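Local structure of sulfhydryl oxidase 1 (3LLK) at residues A[14-17]-A[18-22]; A[22-25]-A[26-30]; A[114-117]-A[118-122]. The protein probably catalyses the FAD-dependent oxidation of thiols to disulfides with reduction of molecular oxygen, as a sulfhydryl oxidase of the QSOX family. All coordinates share one frame; numbering follows the deposited sequence.

Contact 1 of 3, residues A[14-17]-A[18-22]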
loop_
_atom_site.group_PDB
_atom_site.type_symbol
_atom_site.label_atom_id
_atom_site.label_comp_id
_atom_site.label_asym_id
_atom_site.label_seq_id
_atom_site.Cartn_x
_atom_site.Cartn_y
_atom_site.Cartn_z
ATOM N N ILE A 14 -7.145 10.739 4.319
ATOM C CA ILE A 14 -6.919 9.674 3.361
ATOM C C ILE A 14 -8.083 9.843 2.400
ATOM O O ILE A 14 -9.217 10.013 2.839
ATOM C CB ILE A 14 -7.024 8.277 4.023
ATOM C CG1 ILE A 14 -6.017 8.154 5.169
ATOM C CG2 ILE A 14 -6.825 7.189 2.983
ATOM C CD1 ILE A 14 -4.607 8.523 4.804
ATOM N N TYR A 15 -7.812 9.822 1.100
ATOM C CA TYR A 15 -8.879 9.961 0.118
ATOM C C TYR A 15 -9.194 8.612 -0.495
ATOM O O TYR A 15 -8.302 7.915 -0.983
ATOM C CB TYR A 15 -8.472 10.966 -0.964
ATOM C CG TYR A 15 -8.424 12.377 -0.435
ATOM C CD1 TYR A 15 -9.583 13.158 -0.367
ATOM C CD2 TYR A 15 -7.240 12.905 0.077
ATOM C CE1 TYR A 15 -9.561 14.429 0.205
ATOM C CE2 TYR A 15 -7.209 14.168 0.653
ATOM C CZ TYR A 15 -8.369 14.922 0.713
ATOM O OH TYR A 15 -8.330 16.164 1.288
ATOM N N MET A 16 -10.465 8.233 -0.460
ATOM C CA MET A 16 -10.863 6.948 -1.005
ATOM C C MET A 16 -10.440 6.841 -2.471
ATOM O O MET A 16 -10.140 5.749 -2.959
ATOM C CB MET A 16 -12.380 6.752 -0.875
ATOM C CG MET A 16 -12.838 5.324 -1.179
ATOM S SD MET A 16 -12.200 4.068 0.005
ATOM C CE MET A 16 -13.489 4.080 1.230
ATOM N N ALA A 17 -10.403 7.981 -3.162
ATOM C CA ALA A 17 -10.019 8.008 -4.568
ATOM C C ALA A 17 -8.594 7.483 -4.770
ATOM O O ALA A 17 -8.327 6.774 -5.741
ATOM C CB ALA A 17 -10.137 9.439 -5.127
ATOM N N ASP A 18 -7.680 7.838 -3.869
ATOM C CA ASP A 18 -6.306 7.363 -3.988
ATOM C C ASP A 18 -6.270 5.846 -3.791
ATOM O O ASP A 18 -5.574 5.138 -4.517
ATOM C CB ASP A 18 -5.380 8.033 -2.956
ATOM C CG ASP A 18 -5.202 9.533 -3.191
ATOM O OD1 ASP A 18 -4.762 9.940 -4.298
ATOM O OD2 ASP A 18 -5.491 10.306 -2.250
ATOM N N LEU A 19 -7.032 5.346 -2.821
ATOM C CA LEU A 19 -7.042 3.914 -2.547
ATOM C C LEU A 19 -7.646 3.094 -3.691
ATOM O O LEU A 19 -7.076 2.080 -4.094
ATOM C CB LEU A 19 -7.784 3.627 -1.229
ATOM C CG LEU A 19 -7.151 4.228 0.037
ATOM C CD1 LEU A 19 -8.101 4.078 1.227
ATOM C CD2 LEU A 19 -5.822 3.532 0.327
ATOM N N GLU A 20 -8.795 3.521 -4.207
ATOM C CA GLU A 20 -9.431 2.797 -5.306
ATOM C C GLU A 20 -8.604 2.885 -6.596
ATOM O O GLU A 20 -8.588 1.945 -7.393
ATOM C CB GLU A 20 -10.849 3.326 -5.552
ATOM C CG GLU A 20 -11.747 3.225 -4.322
ATOM C CD GLU A 20 -13.212 3.522 -4.613
ATOM O OE1 GLU A 20 -13.501 4.344 -5.513
ATOM O OE2 GLU A 20 -14.074 2.944 -3.926
ATOM N N SER A 21 -7.923 4.007 -6.801
ATOM C CA SER A 21 -7.085 4.166 -7.985
ATOM C C SER A 21 -5.906 3.207 -7.882
ATOM O O SER A 21 -5.477 2.633 -8.883
ATOM C CB SER A 21 -6.577 5.607 -8.115
ATOM O OG SER A 21 -7.621 6.490 -8.498
ATOM N N ALA A 22 -5.381 3.041 -6.666
ATOM C CA ALA A 22 -4.275 2.120 -6.445
ATOM C C ALA A 22 -4.734 0.719 -6.866
ATOM O O ALA A 22 -4.052 0.037 -7.634
ATOM C CB ALA A 22 -3.857 2.131 -4.960
HETATM O O HOH W 1 -5.149 9.520 0.367
#
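Tyr15 and Asp18 meet at a helix N-terminus, where Tyr15, the N-cap residue, ends a two-residue strand and helix 16-30 begins. The first helical bonds, from Asp18 N and Leu19 N to Tyr15 O, are both weak. The two side chains run side by side in the same direction, with the carboxylate 82° from the plane of the phenol ring. Asp18 OD2 comes within 3.3 Å of Tyr15 CB, because chi1 of -66° swings CG back beside its own backbone N, toward the preceding turn. A water bridges the two residues, accepting a hydrogen bond from Tyr15 N at 2.8 Å and donating one to Asp18 OD2 at 2.8 Å. Both carboxylate oxygens are gripped further by backbone amides, OD1 by Ile106 and OD2 by Gly107, which tie the helix start to the loop beside it. On the apolar flank, Ile14 CG2, the branch anti to the backbone N, rests 3.8 Å from Leu19 CD1. Glu20, extended beyond CG, crosses Met16 at a slant, OE2 lying 3.8 Å from Met16 CG and salt-bridged to Arg59. The first straight i to i+4 bond runs from Glu20 N to Met16 O, 2.9 Å long with an angle of 172° at the hydrogen.

Contact 2 of 3, residues A[22-25]-A[26-30]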
loop_
_atom_site.group_PDB
_atom_site.type_symbol
_atom_site.label_atom_id
_atom_site.label_comp_id
_atom_site.label_asym_id
_atom_site.label_seq_id
_atom_site.Cartn_x
_atom_site.Cartn_y
_atom_site.Cartn_z
ATOM N N ALA A 22 -5.381 3.041 -6.666
ATOM C CA ALA A 22 -4.275 2.120 -6.445
ATOM C C ALA A 22 -4.734 0.719 -6.866
ATOM O O ALA A 22 -4.052 0.037 -7.634
ATOM C CB ALA A 22 -3.857 2.131 -4.960
ATOM N N LEU A 23 -5.892 0.289 -6.371
ATOM C CA LEU A 23 -6.430 -1.022 -6.745
ATOM C C LEU A 23 -6.563 -1.145 -8.267
ATOM O O LEU A 23 -6.183 -2.154 -8.864
ATOM C CB LEU A 23 -7.812 -1.246 -6.118
ATOM C CG LEU A 23 -7.923 -1.400 -4.593
ATOM C CD1 LEU A 23 -9.367 -1.739 -4.236
ATOM C CD2 LEU A 23 -6.989 -2.498 -4.108
ATOM N N HIS A 24 -7.116 -0.117 -8.892
ATOM C CA HIS A 24 -7.302 -0.125 -10.342
ATOM C C HIS A 24 -5.968 -0.314 -11.078
ATOM O O HIS A 24 -5.841 -1.150 -11.973
ATOM C CB HIS A 24 -7.931 1.191 -10.792
ATOM C CG HIS A 24 -8.103 1.298 -12.275
ATOM N ND1 HIS A 24 -8.979 0.503 -12.982
ATOM C CD2 HIS A 24 -7.485 2.081 -13.189
ATOM C CE1 HIS A 24 -8.894 0.792 -14.269
ATOM N NE2 HIS A 24 -7.993 1.747 -14.421
ATOM N N TYR A 25 -4.984 0.483 -10.688
ATOM C CA TYR A 25 -3.666 0.451 -11.298
ATOM C C TYR A 25 -2.992 -0.902 -11.093
ATOM O O TYR A 25 -2.338 -1.431 -11.990
ATOM C CB TYR A 25 -2.806 1.561 -10.698
ATOM C CG TYR A 25 -1.617 1.929 -11.534
ATOM C CD1 TYR A 25 -1.697 2.949 -12.480
ATOM C CD2 TYR A 25 -0.404 1.257 -11.389
ATOM C CE1 TYR A 25 -0.597 3.292 -13.258
ATOM C CE2 TYR A 25 0.703 1.596 -12.167
ATOM C CZ TYR A 25 0.596 2.612 -13.095
ATOM O OH TYR A 25 1.681 2.958 -13.860
ATOM N N ILE A 26 -3.153 -1.463 -9.906
ATOM C CA ILE A 26 -2.568 -2.760 -9.601
ATOM C C ILE A 26 -3.107 -3.851 -10.526
ATOM O O ILE A 26 -2.342 -4.543 -11.207
ATOM C CB ILE A 26 -2.852 -3.162 -8.121
ATOM C CG1 ILE A 26 -1.967 -2.336 -7.187
ATOM C CG2 ILE A 26 -2.624 -4.645 -7.922
ATOM C CD1 ILE A 26 -2.376 -2.382 -5.713
ATOM N N LEU A 27 -4.430 -3.985 -10.558
ATOM C CA LEU A 27 -5.083 -5.011 -11.354
ATOM C C LEU A 27 -4.997 -4.863 -12.872
ATOM O O LEU A 27 -4.841 -5.857 -13.571
ATOM C CB LEU A 27 -6.554 -5.121 -10.937
ATOM C CG LEU A 27 -6.836 -5.481 -9.467
ATOM C CD1 LEU A 27 -8.299 -5.185 -9.144
ATOM C CD2 LEU A 27 -6.518 -6.947 -9.204
ATOM N N ARG A 28 -5.103 -3.636 -13.374
ATOM C CA ARG A 28 -5.072 -3.383 -14.812
ATOM C C ARG A 28 -3.689 -3.078 -15.390
ATOM O O ARG A 28 -3.428 -3.368 -16.565
ATOM C CB ARG A 28 -6.013 -2.218 -15.161
ATOM C CG ARG A 28 -7.473 -2.429 -14.784
ATOM C CD ARG A 28 -8.096 -3.500 -15.646
ATOM N NE ARG A 28 -9.552 -3.530 -15.540
ATOM C CZ ARG A 28 -10.323 -4.372 -16.224
ATOM N NH1 ARG A 28 -9.774 -5.250 -17.055
ATOM N NH2 ARG A 28 -11.640 -4.332 -16.091
ATOM N N ILE A 29 -2.808 -2.486 -14.587
ATOM C CA ILE A 29 -1.482 -2.146 -15.088
ATOM C C ILE A 29 -0.365 -3.054 -14.584
ATOM O O ILE A 29 0.207 -3.818 -15.355
ATOM C CB ILE A 29 -1.114 -0.685 -14.747
ATOM C CG1 ILE A 29 -2.180 0.267 -15.300
ATOM C CG2 ILE A 29 0.247 -0.339 -15.332
ATOM C CD1 ILE A 29 -2.305 0.256 -16.803
ATOM N N GLU A 30 -0.064 -2.990 -13.291
ATOM C CA GLU A 30 1.023 -3.801 -12.753
ATOM C C GLU A 30 0.873 -5.299 -12.991
ATOM O O GLU A 30 1.804 -5.952 -13.485
ATOM C CB GLU A 30 1.201 -3.529 -11.261
ATOM C CG GLU A 30 1.446 -2.071 -10.951
ATOM C CD GLU A 30 2.635 -1.871 -10.042
ATOM O OE1 GLU A 30 2.605 -2.390 -8.909
ATOM O OE2 GLU A 30 3.599 -1.197 -10.468
#
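From Ala22 through His24, each carbonyl accepts an i to i+4 amide, but Tyr25 O takes two, Ile29 N at 2.8 Å from above the carbonyl plane and Glu30 N at 3.0 Å within it. The second bond makes a pi-type turn at 26-30, the closing turn of helix 16-30. Tyr25 and Ile29 make a CH-pi contact: Ile29 CB stands 3.9 Å from the centroid of the Tyr25 ring and only 10° off the normal. Of the isoleucine branches, CG2 reaches the phenol end, 3.7 Å from Tyr25 CZ, while CG1 lies over the CD1 side. The ring can extend along the helix over this residue because its CG is anti to the backbone N (chi1 -161°). Glu30 approaches the same ring at its edge, near the plane, with CG 3.8 Å from Tyr25 CD2. Its carboxylate goes to Tyr157 OH and Gly163 N. One residue earlier in each segment, His24 and Arg28 cross, their flat groups 65° apart. Glu95 bridges their polar ends, accepting from His24 ND1 and pairing with Arg28 NE, while Asp91 holds Arg28 NH2. The aliphatic part of the arginine makes the direct touch, its CG 3.6 Å from His24 CE1.

Contact 3 of 3, residues A[114-117]-A[118-122]. With FAD (flavin-adenine dinucleotide), chain D.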
loop_
_atom_site.group_PDB
_atom_site.type_symbol
_atom_site.label_atom_id
_atom_site.label_comp_id
_atom_site.label_asym_id
_atom_site.label_seq_id
_atom_site.Cartn_x
_atom_site.Cartn_y
_atom_site.Cartn_z
ATOM N N HIS A 114 4.816 13.081 -13.722
ATOM C CA HIS A 114 5.820 12.092 -13.355
ATOM C C HIS A 114 6.121 12.028 -11.849
ATOM O O HIS A 114 6.822 11.126 -11.396
ATOM C CB HIS A 114 7.119 12.332 -14.137
ATOM C CG HIS A 114 7.671 13.715 -13.995
ATOM N ND1 HIS A 114 7.208 14.782 -14.734
ATOM C CD2 HIS A 114 8.634 14.212 -13.182
ATOM C CE1 HIS A 114 7.863 15.875 -14.384
ATOM N NE2 HIS A 114 8.734 15.557 -13.445
ATOM N N PHE A 115 5.600 12.979 -11.082
ATOM C CA PHE A 115 5.826 12.993 -9.635
ATOM C C PHE A 115 4.699 12.268 -8.904
ATOM O O PHE A 115 3.546 12.268 -9.350
ATOM C CB PHE A 115 5.884 14.426 -9.088
ATOM C CG PHE A 115 7.140 15.177 -9.437
ATOM C CD1 PHE A 115 7.076 16.525 -9.791
ATOM C CD2 PHE A 115 8.386 14.556 -9.393
ATOM C CE1 PHE A 115 8.235 17.243 -10.096
ATOM C CE2 PHE A 115 9.547 15.265 -9.695
ATOM C CZ PHE A 115 9.471 16.610 -10.048
ATOM N N ARG A 116 5.051 11.647 -7.783
ATOM C CA ARG A 116 4.086 10.960 -6.944
ATOM C C ARG A 116 3.192 9.993 -7.712
ATOM O O ARG A 116 3.671 9.139 -8.453
ATOM C CB ARG A 116 3.249 12.022 -6.221
ATOM C CG ARG A 116 4.113 13.145 -5.623
ATOM C CD ARG A 116 3.310 14.129 -4.789
ATOM N NE ARG A 116 2.972 13.572 -3.480
ATOM C CZ ARG A 116 1.812 13.757 -2.857
ATOM N NH1 ARG A 116 0.864 14.494 -3.426
ATOM N NH2 ARG A 116 1.599 13.202 -1.666
ATOM N N GLY A 117 1.885 10.109 -7.518
ATOM C CA GLY A 117 0.981 9.218 -8.220
ATOM C C GLY A 117 0.863 7.827 -7.618
ATOM O O GLY A 117 0.780 7.668 -6.404
ATOM N N PHE A 118 0.870 6.812 -8.474
ATOM C CA PHE A 118 0.716 5.442 -8.019
ATOM C C PHE A 118 1.623 5.039 -6.854
ATOM O O PHE A 118 1.145 4.465 -5.889
ATOM C CB PHE A 118 0.919 4.457 -9.182
ATOM C CG PHE A 118 0.819 3.015 -8.771
ATOM C CD1 PHE A 118 -0.381 2.501 -8.269
ATOM C CD2 PHE A 118 1.927 2.179 -8.848
ATOM C CE1 PHE A 118 -0.473 1.176 -7.851
ATOM C CE2 PHE A 118 1.850 0.850 -8.430
ATOM C CZ PHE A 118 0.647 0.347 -7.930
ATOM N N PRO A 119 2.943 5.317 -6.945
ATOM C CA PRO A 119 3.879 4.961 -5.869
ATOM C C PRO A 119 3.395 5.494 -4.524
ATOM O O PRO A 119 3.480 4.816 -3.502
ATOM C CB PRO A 119 5.190 5.606 -6.325
ATOM C CG PRO A 119 5.098 5.512 -7.821
ATOM C CD PRO A 119 3.660 5.926 -8.079
ATOM N N CYS A 120 2.873 6.710 -4.541
ATOM C CA CYS A 120 2.344 7.340 -3.335
ATOM C C CYS A 120 1.129 6.547 -2.859
ATOM O O CYS A 120 1.019 6.207 -1.681
ATOM C CB CYS A 120 1.952 8.781 -3.648
ATOM S SG CYS A 120 0.934 9.698 -2.442
ATOM N N SER A 121 0.234 6.224 -3.786
ATOM C CA SER A 121 -0.968 5.488 -3.437
ATOM C C SER A 121 -0.670 4.088 -2.933
ATOM O O SER A 121 -1.426 3.549 -2.138
ATOM C CB SER A 121 -1.921 5.401 -4.633
ATOM O OG SER A 121 -1.483 4.444 -5.573
ATOM N N LEU A 122 0.433 3.504 -3.395
ATOM C CA LEU A 122 0.797 2.157 -2.974
ATOM C C LEU A 122 1.256 2.163 -1.514
ATOM O O LEU A 122 0.872 1.283 -0.741
ATOM C CB LEU A 122 1.887 1.587 -3.885
ATOM C CG LEU A 122 2.101 0.079 -3.741
ATOM C CD1 LEU A 122 0.782 -0.652 -3.998
ATOM C CD2 LEU A 122 3.181 -0.375 -4.721
HETATM P PA FAD D . 5.233 8.851 -0.533
HETATM O O1A FAD D . 4.714 8.094 -1.705
HETATM O O2A FAD D . 6.559 8.583 0.086
HETATM O O5B FAD D . 4.186 8.838 0.635
HETATM C C5B FAD D . 2.781 8.619 0.496
HETATM C C4B FAD D . 2.219 9.416 1.645
HETATM O O4B FAD D . 2.196 8.491 2.766
HETATM C C3B FAD D . 2.602 10.841 2.098
HETATM O O3B FAD D . 2.032 11.913 1.348
HETATM C C2B FAD D . 2.259 10.755 3.516
HETATM O O2B FAD D . 0.945 11.092 3.837
HETATM C C1B FAD D . 2.484 9.290 3.919
HETATM N N9A FAD D . 3.741 8.891 4.470
HETATM C C8A FAD D . 5.060 9.400 4.332
HETATM N N7A FAD D . 5.979 8.806 5.019
HETATM C C5A FAD D . 5.251 7.830 5.687
HETATM C C6A FAD D . 5.680 6.879 6.634
HETATM N N6A FAD D . 6.943 6.792 7.071
HETATM N N1A FAD D . 4.767 6.009 7.199
HETATM C C2A FAD D . 3.432 6.064 6.939
HETATM N N3A FAD D . 2.995 7.010 6.000
HETATM C C4A FAD D . 3.963 7.874 5.400
HETATM N N1 FAD D . 11.483 5.855 -5.410
HETATM C C2 FAD D . 12.778 6.126 -5.800
HETATM O O2 FAD D . 12.948 7.129 -6.511
HETATM N N3 FAD D . 13.661 5.192 -5.273
HETATM C C4 FAD D . 13.375 4.080 -4.443
HETATM O O4 FAD D . 14.311 3.291 -4.085
HETATM C C4X FAD D . 12.048 3.896 -4.113
HETATM N N5 FAD D . 11.638 2.743 -3.368
HETATM C C5X FAD D . 10.282 2.423 -3.089
HETATM C C6 FAD D . 10.003 1.200 -2.449
HETATM C C7 FAD D . 8.645 0.898 -2.150
HETATM C C7M FAD D . 8.418 -0.447 -1.457
HETATM C C8 FAD D . 7.590 1.800 -2.484
HETATM C C8M FAD D . 6.103 1.680 -2.222
HETATM C C9 FAD D . 7.904 2.985 -3.149
HETATM C C9A FAD D . 9.219 3.356 -3.534
HETATM N N10 FAD D . 9.786 4.550 -4.216
HETATM C C10 FAD D . 11.071 4.815 -4.610
HETATM C "C1'" FAD D . 8.875 5.636 -4.396
HETATM C "C2'" FAD D . 8.770 6.672 -3.318
HETATM O "O2'" FAD D . 8.865 6.057 -2.009
HETATM C "C3'" FAD D . 7.563 7.560 -3.306
HETATM O "O3'" FAD D . 6.380 6.772 -3.297
HETATM C "C4'" FAD D . 7.436 8.689 -4.315
HETATM O "O4'" FAD D . 8.717 9.361 -4.503
HETATM C "C5'" FAD D . 6.355 9.664 -4.133
HETATM O "O5'" FAD D . 6.637 10.372 -2.923
HETATM P P FAD D . 5.613 11.234 -2.136
HETATM O O1P FAD D . 6.416 12.375 -1.694
HETATM O O2P FAD D . 4.404 11.577 -2.930
HETATM O O3P FAD D . 5.112 10.410 -0.846
#
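Arg116 and Cys120 converge on the pyrophosphate region of FAD, the arginine reaching over from the loop and the cysteine from the first turn of the helix. The arginine chain bends at chi3 (76°), which turns the edge of its guanidinium to the phosphate. There Arg116 NE donates a hydrogen bond to FAD O2P, modelled at 2.5 Å, a length whose exact value is doubtful, with the phosphate oxygen at the guanidinium edge. NH2 brings another part of that edge to the ribose, with FAD O3B in plane, 3.3 Å from Arg116 NH2. Cys120 SG lies obliquely against the same group, 3.6 Å from Arg116 NH2, and packs equally close to FAD C5B. This sulfur belongs to the disulfide with Cys108, which staples the start of helix 118-134 to the preceding loop. Gly117 is the N-cap of that helix, a flavin-binding element of the Erv-like sulfhydryl oxidase fold, and its backbone conformation would press any CB against the carbonyl O of Arg116. Gly117 O accepts Ser121 N at 3.0 Å. Pro119 faces the cofactor beside this turn: its CD packs against Arg116 O, while CB sits 3.5 Å from FAD O3'. Ser121, with OG between its backbone N and carbonyl carbon (chi1 76°), turns back to Phe118 O, its OG donating at 2.6 Å onto a lone pair of a carbonyl that also accepts Leu122 N.

In the fold
Contact 1 runs from strand 14-15 into helix 16-30, and contact 2 continues that helix to its end; they share Ala22, and their centres are about 12 Å apart. Contact 3 starts helix 118-134 and packs against both, its centre about 11 Å from that of contact 1 and 12 Å from that of contact 2. Two touches join the helices: Ala22 CB meets Ser121 OG at 3.4 Å, and the ring of Phe118 stacks with that of Tyr25, Tyr25 CD2 lying 3.4 Å from Phe118 CD1. Of the three, contact 3 alone binds FAD directly. The side chains of Ile14 and Glu30 stay about 6 and 9 Å from the cofactor.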